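Local coordinates for mandelate racemase/muconate lactonizing enzyme family protein (Azoarcus sp., PDB 2QDE), which is a two-domain member of the mandelate racemase/muconate lactonizing enzyme family, within the enolase superfamily, and carries a barium ion in its barrel domain, at residues 8-13 with 68-73; 35-38 with 44-47; 151-156 with 184-189; 174-179 with 213-218. All coordinates share one frame; numbering follows the deposited sequence.

Overall arrangement
From the N terminus, strand 5-15 is met by helix 62-78 at contact 1, which closes a loop of 54 residues. Contact 2 lies within that loop as a hairpin between strands 31-40 and 45-49, closing a turn with 5 residues between its segments. The two touch, since strands 5-15 and 31-40 are neighbours in one antiparallel sheet; contact 1 lays helix 62-78 on that sheet, while contact 2 joins two of its strands. Contacts 3 and 4 follow in the barrel domain, across the centre of the chain. Both use helix 172-186, and their loops, of 27 and 33 residues, cross: contact 3 joins it to helix 146-159, contact 4 to the loop after helix 202-212.

Contact 1 (8-13 with 68-73); sequences VEVIPI and MICDFF
Val10 and Cys70 meet because in each the touching gamma atom stands anti to the carbonyl carbon: CG2 of Val10 does so, with CG1 anti to the backbone N (chi1 180°), and SG of Cys70 does likewise (chi1 -66°). The methyl and the sulfur close to 3.6 Å (Val10 CG2 to Cys70 SG), an apolar contact between sulfur and methyl. Ile69 supplies the second point of contact. Its CG2 branch reaches out from the helix and touches two residues of the strand, lying 3.8 Å from Val8 CG1 and 3.9 Å from Val10 CG2. The two valines, alternate residues on one face of the strand, use different branches to receive it, and both side chains cross that of Ile69 at a slant. The strand and the helix run nearly antiparallel, their short axes 157° apart and 8.9 Å from each other at closest approach. This is a helix laid on the face of an antiparallel sheet, in the alpha+beta N-terminal domain that precedes the barrel in this family. In the helix a wider, pi-type turn spans 68-73, where the backbone N of Phe73 bonds to O of Met68 at 2.9 Å, while the bond from N of Phe72 to the same oxygen is weak. All four touching residues are buried, and the contact is wholly apolar. Val107 of helix 101-119 packs on Ile69. On the edge of strand 5-15 that does not pair with strand 31-40, Val10 bonds through its backbone with Arg385, whose guanidinium also forms a salt bridge to Asp71.

Contact 2 (35-38 with 44-47); sequences LLKL and LVGI
Leu38 and Gly46 face each other as an antiparallel hydrogen-bonded pair, their backbones joined by two nearly straight bonds. N of Leu38 donates to O of Gly46 at 2.8 Å, in the plane of that carbonyl, and N of Gly46 returns the bond to O of Leu38 at 2.9 Å, here tilted 34° from the carbonyl plane. The Leu38 side chain rises on one face of the sheet, where Gly46 has no side chain to set beside it; its CB comes to 4.0 Å from Gly46 O. The next pair, Lys37 with Ile47, is non-hydrogen-bonded, and its side chains stand on the other face, side by side and pointing the same way. They touch near their roots, Lys37 CG lying 4.0 Å from Ile47 CG2. This methyl is anti to its carbonyl carbon, with CG1 held between backbone N and carbonyl carbon (chi1 62°). CB of Lys37 also meets Val45 CG1 at 4.0 Å. CA-H...O contacts supplement the two bonds, the shortest being Ile47 CA to Leu36 O at 3.2 Å. Beyond CG the lysine chain is extended and its ammonium forms a salt bridge with Glu371. Strand 45-49 is the outermost of the sheet on this side within the chain; strand 31-40 pairs on its other edge with strand 5-15, while helix 101-119 lies against Leu38 through Ala110 and bonds the backbone N of Ile47 through Asp113.

Contact 3 (151-156 with 184-189); sequences EEALAV and RAVGDD
Ala153 and Val186 touch by methyl groups, Ala153 CB lying 3.9 Å from Val186 CG1. The valine brings that branch across by placing CG1 anti to its carbonyl carbon (chi1 -56°), which puts CG2 in the tighter site between the backbone N and the carbonyl carbon. Leu154, one residue on, starts from a CB that does not point at the other helix, yet the end of its side chain swings nearer. With CG anti to its carbonyl carbon (chi1 -70°) and the chain carried on by chi2 at 169°, both methyls are brought over the last turn of helix 172-186. There they divide the work: CD2 comes within 3.8 Å of the backbone oxygen of Ala185, while CD1 lies 4.4 Å from Ala185 CB. Ala185 also packs on Ala150, and Val186 on Leu157, so helices 146-159 and 172-186, neighbours round the outside of the barrel, meet along this seam. No hydrogen bond crosses it, and Leu154 is exposed to solvent; cohesion here probably rests on van der Waals contact between aliphatic groups that are only partly shielded from water.

Contact 4 (174-179 with 213-218); sequences ADIAMV and EKYNLS
Val179 touches the loop with a single methyl, CG1, which settles against both Tyr215 and Leu217. It lies 3.7 Å from Tyr215 CB and 3.8 Å from Leu217 CD2, so that one branch of the valine touches both an aromatic and an aliphatic side chain. The same methyl approaches the start of the tyrosine ring obliquely, at 3.7 Å from CG of Tyr215. At the far end of that ring Ile176, one turn earlier on the helix, adds its CG2 at 3.8 Å from Tyr215 OH, the two side chains crossing at about a right angle. The tyrosine thus spans successive turns of helix 172-186. Its ring is aimed there by CG standing anti to the carbonyl carbon (chi1 -59°), and one face of it carries CG of the adjacent Lys214, over the ring centre at 3.7 Å above the plane. The turn itself is held by the backbone bond from N of Asn216 to O of Glu213 at 3.1 Å, and O of Tyr215 accepts from Arg183 further along the same helix. Deeper in, Val179 rests on Leu166 and Ile194, and Leu217 on Leu192 and Ile194, residues of two neighbouring parallel strands. Ser218 bonds through its backbone with Leu192, just ahead of strand 220-221, whose Glu221 is a barium ligand: the loop between helix 202-212 and that strand packs on the adjacent helix 172-186, as in the (beta/alpha) barrel of the enolase superfamily.

Contact 1 (8-13 with 68-73)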
loop_
_atom_site.group_PDB
_atom_site.type_symbol
_atom_site.label_atom_id
_atom_site.label_comp_id
_atom_site.label_asym_id
_atom_site.label_seq_id
_atom_site.Cartn_x
_atom_site.Cartn_y
_atom_site.Cartn_z
ATOM N N VAL A 8 -24.918 6.123 44.566
ATOM C CA VAL A 8 -25.101 6.302 43.137
ATOM C C VAL A 8 -26.588 6.172 42.836
ATOM O O VAL A 8 -27.204 5.139 43.121
ATOM C CB VAL A 8 -24.290 5.252 42.346
ATOM C CG1 VAL A 8 -24.501 5.436 40.857
ATOM C CG2 VAL A 8 -22.816 5.383 42.691
ATOM N N GLU A 9 -27.162 7.226 42.266
ATOM C CA GLU A 9 -28.586 7.255 41.952
ATOM C C GLU A 9 -28.900 7.548 40.485
ATOM O O GLU A 9 -28.445 8.550 39.932
ATOM C CB GLU A 9 -29.275 8.294 42.849
ATOM C CG GLU A 9 -30.667 8.704 42.403
ATOM C CD GLU A 9 -31.283 9.741 43.321
ATOM O OE1 GLU A 9 -30.519 10.435 44.029
ATOM O OE2 GLU A 9 -32.527 9.874 43.330
ATOM N N VAL A 10 -29.696 6.672 39.872
ATOM C CA VAL A 10 -30.092 6.820 38.473
ATOM C C VAL A 10 -31.605 6.973 38.366
ATOM O O VAL A 10 -32.352 6.083 38.765
ATOM C CB VAL A 10 -29.654 5.603 37.634
ATOM C CG1 VAL A 10 -30.085 5.791 36.189
ATOM C CG2 VAL A 10 -28.145 5.436 37.718
ATOM N N ILE A 11 -32.038 8.105 37.821
ATOM C CA ILE A 11 -33.453 8.429 37.671
ATOM C C ILE A 11 -33.918 8.385 36.220
ATOM O O ILE A 11 -33.429 9.145 35.378
ATOM C CB ILE A 11 -33.742 9.856 38.194
ATOM C CG1 ILE A 11 -33.140 10.035 39.586
ATOM C CG2 ILE A 11 -35.240 10.118 38.197
ATOM C CD1 ILE A 11 -33.130 11.463 40.054
ATOM N N PRO A 12 -34.885 7.505 35.906
ATOM C CA PRO A 12 -35.391 7.407 34.533
ATOM C C PRO A 12 -36.463 8.470 34.280
ATOM O O PRO A 12 -37.478 8.515 34.979
ATOM C CB PRO A 12 -35.960 5.996 34.486
ATOM C CG PRO A 12 -36.537 5.846 35.871
ATOM C CD PRO A 12 -35.463 6.450 36.763
ATOM N N ILE A 13 -36.235 9.334 33.297
ATOM C CA ILE A 13 -37.206 10.374 32.983
ATOM C C ILE A 13 -37.695 10.340 31.538
ATOM O O ILE A 13 -37.025 9.825 30.635
ATOM C CB ILE A 13 -36.646 11.798 33.266
ATOM C CG1 ILE A 13 -35.359 12.027 32.477
ATOM C CG2 ILE A 13 -36.394 11.980 34.761
ATOM C CD1 ILE A 13 -34.908 13.496 32.463
ATOM N N MET A 68 -25.943 -0.947 33.821
ATOM C CA MET A 68 -24.491 -0.883 33.775
ATOM C C MET A 68 -23.942 0.021 34.872
ATOM O O MET A 68 -22.961 -0.320 35.523
ATOM C CB MET A 68 -23.995 -0.409 32.406
ATOM C CG MET A 68 -22.487 -0.609 32.215
ATOM S SD MET A 68 -21.954 -2.320 32.496
ATOM C CE MET A 68 -22.763 -3.137 31.194
ATOM N N ILE A 69 -24.580 1.163 35.091
ATOM C CA ILE A 69 -24.113 2.082 36.124
ATOM C C ILE A 69 -24.335 1.526 37.535
ATOM O O ILE A 69 -23.432 1.552 38.367
ATOM C CB ILE A 69 -24.818 3.456 36.018
ATOM C CG1 ILE A 69 -24.377 4.175 34.740
ATOM C CG2 ILE A 69 -24.490 4.313 37.237
ATOM C CD1 ILE A 69 -24.975 5.558 34.576
ATOM N N CYS A 70 -25.532 1.018 37.795
ATOM C CA CYS A 70 -25.854 0.498 39.120
ATOM C C CYS A 70 -25.327 -0.888 39.466
ATOM O O CYS A 70 -24.836 -1.103 40.578
ATOM C CB CYS A 70 -27.364 0.546 39.327
ATOM S SG CYS A 70 -27.987 2.239 39.387
ATOM N N ASP A 71 -25.409 -1.822 38.528
ATOM C CA ASP A 71 -24.951 -3.186 38.778
ATOM C C ASP A 71 -23.459 -3.409 38.581
ATOM O O ASP A 71 -22.914 -4.403 39.063
ATOM C CB ASP A 71 -25.713 -4.177 37.891
ATOM C CG ASP A 71 -27.181 -4.288 38.262
ATOM O OD1 ASP A 71 -27.472 -4.505 39.456
ATOM O OD2 ASP A 71 -28.041 -4.170 37.366
ATOM N N PHE A 72 -22.799 -2.490 37.880
ATOM C CA PHE A 72 -21.376 -2.630 37.608
ATOM C C PHE A 72 -20.501 -1.443 37.993
ATOM O O PHE A 72 -19.659 -1.558 38.885
ATOM C CB PHE A 72 -21.174 -2.955 36.127
ATOM C CG PHE A 72 -21.686 -4.309 35.741
ATOM C CD1 PHE A 72 -20.878 -5.436 35.880
ATOM C CD2 PHE A 72 -22.993 -4.468 35.287
ATOM C CE1 PHE A 72 -21.365 -6.707 35.572
ATOM C CE2 PHE A 72 -23.489 -5.735 34.977
ATOM C CZ PHE A 72 -22.674 -6.855 35.119
ATOM N N PHE A 73 -20.682 -0.309 37.325
ATOM C CA PHE A 73 -19.852 0.846 37.634
ATOM C C PHE A 73 -19.898 1.228 39.115
ATOM O O PHE A 73 -18.853 1.458 39.728
ATOM C CB PHE A 73 -20.250 2.050 36.771
ATOM C CG PHE A 73 -20.016 1.848 35.290
ATOM C CD1 PHE A 73 -19.023 0.974 34.833
ATOM C CD2 PHE A 73 -20.777 2.550 34.350
ATOM C CE1 PHE A 73 -18.789 0.800 33.458
ATOM C CE2 PHE A 73 -20.548 2.384 32.972
ATOM C CZ PHE A 73 -19.550 1.505 32.533
#

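Contact 2 (35-38 with 44-47)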
loop_
_atom_site.group_PDB
_atom_site.type_symbol
_atom_site.label_atom_id
_atom_site.label_comp_id
_atom_site.label_asym_id
_atom_site.label_seq_id
_atom_site.Cartn_x
_atom_site.Cartn_y
_atom_site.Cartn_z
ATOM N N LEU A 35 -31.156 10.404 34.375
ATOM C CA LEU A 35 -30.418 11.412 35.125
ATOM C C LEU A 35 -29.577 10.646 36.132
ATOM O O LEU A 35 -30.014 9.624 36.670
ATOM C CB LEU A 35 -31.347 12.369 35.873
ATOM C CG LEU A 35 -32.281 13.301 35.097
ATOM C CD1 LEU A 35 -32.862 14.314 36.077
ATOM C CD2 LEU A 35 -31.537 14.026 33.975
ATOM N N LEU A 36 -28.371 11.136 36.386
ATOM C CA LEU A 36 -27.464 10.491 37.321
ATOM C C LEU A 36 -27.075 11.427 38.453
ATOM O O LEU A 36 -26.855 12.620 38.246
ATOM C CB LEU A 36 -26.191 10.046 36.595
ATOM C CG LEU A 36 -25.026 9.521 37.449
ATOM C CD1 LEU A 36 -25.425 8.223 38.144
ATOM C CD2 LEU A 36 -23.810 9.297 36.564
ATOM N N LYS A 37 -26.994 10.874 39.654
ATOM C CA LYS A 37 -26.571 11.645 40.808
ATOM C C LYS A 37 -25.511 10.855 41.545
ATOM O O LYS A 37 -25.748 9.715 41.948
ATOM C CB LYS A 37 -27.740 11.934 41.757
ATOM C CG LYS A 37 -28.691 13.003 41.264
ATOM C CD LYS A 37 -29.768 13.301 42.304
ATOM C CE LYS A 37 -30.790 14.310 41.780
ATOM N NZ LYS A 37 -31.899 14.537 42.765
ATOM N N LEU A 38 -24.336 11.456 41.695
ATOM C CA LEU A 38 -23.239 10.833 42.418
ATOM C C LEU A 38 -23.103 11.596 43.731
ATOM O O LEU A 38 -22.551 12.699 43.769
ATOM C CB LEU A 38 -21.937 10.920 41.621
ATOM C CG LEU A 38 -21.894 10.232 40.252
ATOM C CD1 LEU A 38 -20.466 10.295 39.714
ATOM C CD2 LEU A 38 -22.354 8.782 40.369
ATOM N N LEU A 44 -21.776 17.435 48.810
ATOM C CA LEU A 44 -21.821 17.753 47.381
ATOM C C LEU A 44 -22.326 16.586 46.542
ATOM O O LEU A 44 -22.007 15.425 46.807
ATOM C CB LEU A 44 -20.440 18.180 46.874
ATOM C CG LEU A 44 -19.785 19.379 47.564
ATOM C CD1 LEU A 44 -18.457 19.685 46.877
ATOM C CD2 LEU A 44 -20.706 20.584 47.497
ATOM N N VAL A 45 -23.110 16.908 45.523
ATOM C CA VAL A 45 -23.663 15.893 44.635
ATOM C C VAL A 45 -23.373 16.242 43.174
ATOM O O VAL A 45 -23.592 17.377 42.740
ATOM C CB VAL A 45 -25.188 15.775 44.812
ATOM C CG1 VAL A 45 -25.729 14.659 43.931
ATOM C CG2 VAL A 45 -25.526 15.520 46.282
ATOM N N GLY A 46 -22.863 15.270 42.426
ATOM C CA GLY A 46 -22.579 15.500 41.017
ATOM C C GLY A 46 -23.769 15.028 40.196
ATOM O O GLY A 46 -24.222 13.904 40.375
ATOM N N ILE A 47 -24.282 15.875 39.307
ATOM C CA ILE A 47 -25.436 15.505 38.488
ATOM C C ILE A 47 -25.133 15.454 36.996
ATOM O O ILE A 47 -24.205 16.104 36.517
ATOM C CB ILE A 47 -26.610 16.490 38.696
ATOM C CG1 ILE A 47 -26.194 17.901 38.259
ATOM C CG2 ILE A 47 -27.022 16.495 40.157
ATOM C CD1 ILE A 47 -27.308 18.923 38.343
#

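Contact 3 (151-156 with 184-189)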
loop_
_atom_site.group_PDB
_atom_site.type_symbol
_atom_site.label_atom_id
_atom_site.label_comp_id
_atom_site.label_asym_id
_atom_site.label_seq_id
_atom_site.Cartn_x
_atom_site.Cartn_y
_atom_site.Cartn_z
ATOM N N GLU A 151 -39.662 27.560 5.567
ATOM C CA GLU A 151 -40.088 28.684 6.405
ATOM C C GLU A 151 -39.354 28.639 7.747
ATOM O O GLU A 151 -39.001 29.682 8.305
ATOM C CB GLU A 151 -41.604 28.651 6.638
ATOM C CG GLU A 151 -42.416 28.558 5.352
ATOM C CD GLU A 151 -43.903 28.795 5.564
ATOM O OE1 GLU A 151 -44.488 28.168 6.490
ATOM O OE2 GLU A 151 -44.496 29.601 4.799
ATOM N N GLU A 152 -39.125 27.438 8.271
ATOM C CA GLU A 152 -38.401 27.319 9.534
ATOM C C GLU A 152 -36.940 27.692 9.297
ATOM O O GLU A 152 -36.271 28.225 10.183
ATOM C CB GLU A 152 -38.491 25.892 10.093
ATOM C CG GLU A 152 -37.675 25.689 11.373
ATOM C CD GLU A 152 -37.900 24.337 12.031
ATOM O OE1 GLU A 152 -38.454 23.425 11.373
ATOM O OE2 GLU A 152 -37.508 24.186 13.211
ATOM N N ALA A 153 -36.451 27.415 8.091
ATOM C CA ALA A 153 -35.074 27.732 7.731
ATOM C C ALA A 153 -34.853 29.244 7.816
ATOM O O ALA A 153 -33.879 29.709 8.403
ATOM C CB ALA A 153 -34.771 27.237 6.320
ATOM N N LEU A 154 -35.772 30.004 7.227
ATOM C CA LEU A 154 -35.687 31.455 7.247
ATOM C C LEU A 154 -35.786 31.997 8.671
ATOM O O LEU A 154 -35.076 32.928 9.029
ATOM C CB LEU A 154 -36.796 32.051 6.378
ATOM C CG LEU A 154 -36.637 31.842 4.868
ATOM C CD1 LEU A 154 -37.919 32.232 4.145
ATOM C CD2 LEU A 154 -35.463 32.678 4.373
ATOM N N ALA A 155 -36.661 31.410 9.482
ATOM C CA ALA A 155 -36.829 31.845 10.870
ATOM C C ALA A 155 -35.529 31.616 11.641
ATOM O O ALA A 155 -35.089 32.473 12.407
ATOM C CB ALA A 155 -37.965 31.067 11.530
ATOM N N VAL A 156 -34.925 30.451 11.428
ATOM C CA VAL A 156 -33.675 30.094 12.088
ATOM C C VAL A 156 -32.562 31.063 11.705
ATOM O O VAL A 156 -31.805 31.520 12.561
ATOM C CB VAL A 156 -33.243 28.663 11.706
ATOM C CG1 VAL A 156 -31.811 28.413 12.150
ATOM C CG2 VAL A 156 -34.181 27.654 12.361
ATOM N N ARG A 184 -33.676 27.463 -2.453
ATOM C CA ARG A 184 -34.250 28.616 -3.142
ATOM C C ARG A 184 -34.591 29.721 -2.155
ATOM O O ARG A 184 -34.423 30.905 -2.446
ATOM C CB ARG A 184 -35.522 28.218 -3.900
ATOM C CG ARG A 184 -36.182 29.385 -4.642
ATOM C CD ARG A 184 -37.662 29.126 -4.918
ATOM N NE ARG A 184 -38.415 28.905 -3.680
ATOM C CZ ARG A 184 -38.657 29.837 -2.758
ATOM N NH1 ARG A 184 -38.215 31.081 -2.920
ATOM N NH2 ARG A 184 -39.334 29.524 -1.656
ATOM N N ALA A 185 -35.067 29.320 -0.984
ATOM C CA ALA A 185 -35.450 30.259 0.055
ATOM C C ALA A 185 -34.270 30.955 0.724
ATOM O O ALA A 185 -34.237 32.184 0.806
ATOM C CB ALA A 185 -36.297 29.543 1.107
ATOM N N VAL A 186 -33.293 30.181 1.192
ATOM C CA VAL A 186 -32.144 30.752 1.886
ATOM C C VAL A 186 -31.055 31.340 0.994
ATOM O O VAL A 186 -30.176 32.060 1.474
ATOM C CB VAL A 186 -31.506 29.705 2.830
ATOM C CG1 VAL A 186 -32.557 29.175 3.803
ATOM C CG2 VAL A 186 -30.907 28.561 2.019
ATOM N N GLY A 187 -31.092 31.037 -0.300
ATOM C CA GLY A 187 -30.075 31.580 -1.186
ATOM C C GLY A 187 -28.802 30.752 -1.247
ATOM O O GLY A 187 -28.608 29.831 -0.451
ATOM N N ASP A 188 -27.921 31.091 -2.187
ATOM C CA ASP A 188 -26.677 30.352 -2.375
ATOM C C ASP A 188 -25.579 30.620 -1.349
ATOM O O ASP A 188 -24.629 29.835 -1.252
ATOM C CB ASP A 188 -26.084 30.621 -3.765
ATOM C CG ASP A 188 -27.086 30.438 -4.894
ATOM O OD1 ASP A 188 -27.901 29.490 -4.848
ATOM O OD2 ASP A 188 -27.033 31.248 -5.851
ATOM N N ASP A 189 -25.687 31.710 -0.591
ATOM C CA ASP A 189 -24.650 32.049 0.384
ATOM C C ASP A 189 -24.787 31.408 1.761
ATOM O O ASP A 189 -23.867 31.492 2.581
ATOM C CB ASP A 189 -24.561 33.573 0.540
ATOM C CG ASP A 189 -24.519 34.294 -0.803
ATOM O OD1 ASP A 189 -24.128 33.648 -1.808
ATOM O OD2 ASP A 189 -24.861 35.503 -0.854
#

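Contact 4 (174-179 with 213-218)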
loop_
_atom_site.group_PDB
_atom_site.type_symbol
_atom_site.label_atom_id
_atom_site.label_comp_id
_atom_site.label_asym_id
_atom_site.label_seq_id
_atom_site.Cartn_x
_atom_site.Cartn_y
_atom_site.Cartn_z
ATOM N N ALA A 174 -38.390 13.047 -2.615
ATOM C CA ALA A 174 -38.641 13.824 -1.403
ATOM C C ALA A 174 -37.379 14.563 -0.962
ATOM O O ALA A 174 -37.441 15.729 -0.558
ATOM C CB ALA A 174 -39.124 12.903 -0.291
ATOM N N ASP A 175 -36.237 13.885 -1.030
ATOM C CA ASP A 175 -34.968 14.506 -0.655
ATOM C C ASP A 175 -34.677 15.677 -1.597
ATOM O O ASP A 175 -34.332 16.771 -1.147
ATOM C CB ASP A 175 -33.816 13.490 -0.717
ATOM C CG ASP A 175 -33.887 12.439 0.395
ATOM O OD1 ASP A 175 -34.601 12.657 1.398
ATOM O OD2 ASP A 175 -33.213 11.392 0.269
ATOM N N ILE A 176 -34.816 15.451 -2.903
ATOM C CA ILE A 176 -34.580 16.516 -3.880
ATOM C C ILE A 176 -35.509 17.700 -3.639
ATOM O O ILE A 176 -35.068 18.854 -3.607
ATOM C CB ILE A 176 -34.813 16.035 -5.335
ATOM C CG1 ILE A 176 -33.692 15.082 -5.759
ATOM C CG2 ILE A 176 -34.868 17.238 -6.281
ATOM C CD1 ILE A 176 -33.890 14.474 -7.143
ATOM N N ALA A 177 -36.796 17.406 -3.471
ATOM C CA ALA A 177 -37.803 18.439 -3.245
ATOM C C ALA A 177 -37.498 19.294 -2.019
ATOM O O ALA A 177 -37.592 20.527 -2.070
ATOM C CB ALA A 177 -39.184 17.794 -3.109
ATOM N N MET A 178 -37.131 18.644 -0.917
ATOM C CA MET A 178 -36.816 19.354 0.324
ATOM C C MET A 178 -35.657 20.329 0.127
ATOM O O MET A 178 -35.777 21.525 0.417
ATOM C CB MET A 178 -36.472 18.346 1.429
ATOM C CG MET A 178 -36.066 18.960 2.769
ATOM S SD MET A 178 -35.667 17.692 4.029
ATOM C CE MET A 178 -34.038 17.162 3.490
ATOM N N VAL A 179 -34.539 19.809 -0.380
ATOM C CA VAL A 179 -33.345 20.616 -0.612
ATOM C C VAL A 179 -33.592 21.696 -1.655
ATOM O O VAL A 179 -33.172 22.842 -1.481
ATOM C CB VAL A 179 -32.147 19.720 -1.054
ATOM C CG1 VAL A 179 -30.958 20.578 -1.457
ATOM C CG2 VAL A 179 -31.749 18.801 0.088
ATOM N N GLU A 213 -25.897 17.735 -6.358
ATOM C CA GLU A 213 -24.768 18.626 -6.595
ATOM C C GLU A 213 -25.142 20.021 -7.091
ATOM O O GLU A 213 -24.461 20.990 -6.769
ATOM C CB GLU A 213 -23.757 17.967 -7.553
ATOM C CG GLU A 213 -23.137 16.689 -6.965
ATOM C CD GLU A 213 -22.053 16.061 -7.833
ATOM O OE1 GLU A 213 -22.228 16.008 -9.070
ATOM O OE2 GLU A 213 -21.028 15.602 -7.268
ATOM N N LYS A 214 -26.227 20.139 -7.848
ATOM C CA LYS A 214 -26.628 21.447 -8.361
ATOM C C LYS A 214 -27.088 22.401 -7.250
ATOM O O LYS A 214 -27.196 23.618 -7.471
ATOM C CB LYS A 214 -27.736 21.294 -9.411
ATOM C CG LYS A 214 -29.096 20.894 -8.865
ATOM C CD LYS A 214 -30.082 20.693 -10.011
ATOM C CE LYS A 214 -29.675 19.493 -10.861
ATOM N NZ LYS A 214 -30.332 19.469 -12.208
ATOM N N TYR A 215 -27.340 21.858 -6.059
ATOM C CA TYR A 215 -27.784 22.680 -4.938
ATOM C C TYR A 215 -26.641 23.164 -4.050
ATOM O O TYR A 215 -26.862 23.890 -3.083
ATOM C CB TYR A 215 -28.823 21.916 -4.114
ATOM C CG TYR A 215 -30.026 21.535 -4.939
ATOM C CD1 TYR A 215 -30.836 22.516 -5.511
ATOM C CD2 TYR A 215 -30.327 20.200 -5.197
ATOM C CE1 TYR A 215 -31.913 22.183 -6.324
ATOM C CE2 TYR A 215 -31.408 19.850 -6.013
ATOM C CZ TYR A 215 -32.193 20.850 -6.571
ATOM O OH TYR A 215 -33.255 20.517 -7.384
ATOM N N ASN A 216 -25.420 22.762 -4.392
ATOM C CA ASN A 216 -24.214 23.160 -3.663
ATOM C C ASN A 216 -24.234 23.004 -2.151
ATOM O O ASN A 216 -23.912 23.938 -1.423
ATOM C CB ASN A 216 -23.857 24.609 -3.997
ATOM C CG ASN A 216 -23.527 24.797 -5.453
ATOM O OD1 ASN A 216 -24.365 24.555 -6.325
ATOM N ND2 ASN A 216 -22.299 25.227 -5.735
ATOM N N LEU A 217 -24.599 21.823 -1.674
ATOM C CA LEU A 217 -24.618 21.574 -0.239
ATOM C C LEU A 217 -23.174 21.644 0.273
ATOM O O LEU A 217 -22.244 21.194 -0.404
ATOM C CB LEU A 217 -25.213 20.190 0.030
ATOM C CG LEU A 217 -26.646 19.980 -0.482
ATOM C CD1 LEU A 217 -27.028 18.506 -0.405
ATOM C CD2 LEU A 217 -27.607 20.833 0.338
ATOM N N SER A 218 -22.978 22.208 1.460
ATOM C CA SER A 218 -21.632 22.309 2.010
ATOM C C SER A 218 -21.045 20.932 2.314
ATOM O O SER A 218 -19.826 20.764 2.339
ATOM C CB SER A 218 -21.623 23.169 3.279
ATOM O OG SER A 218 -22.326 22.539 4.335
#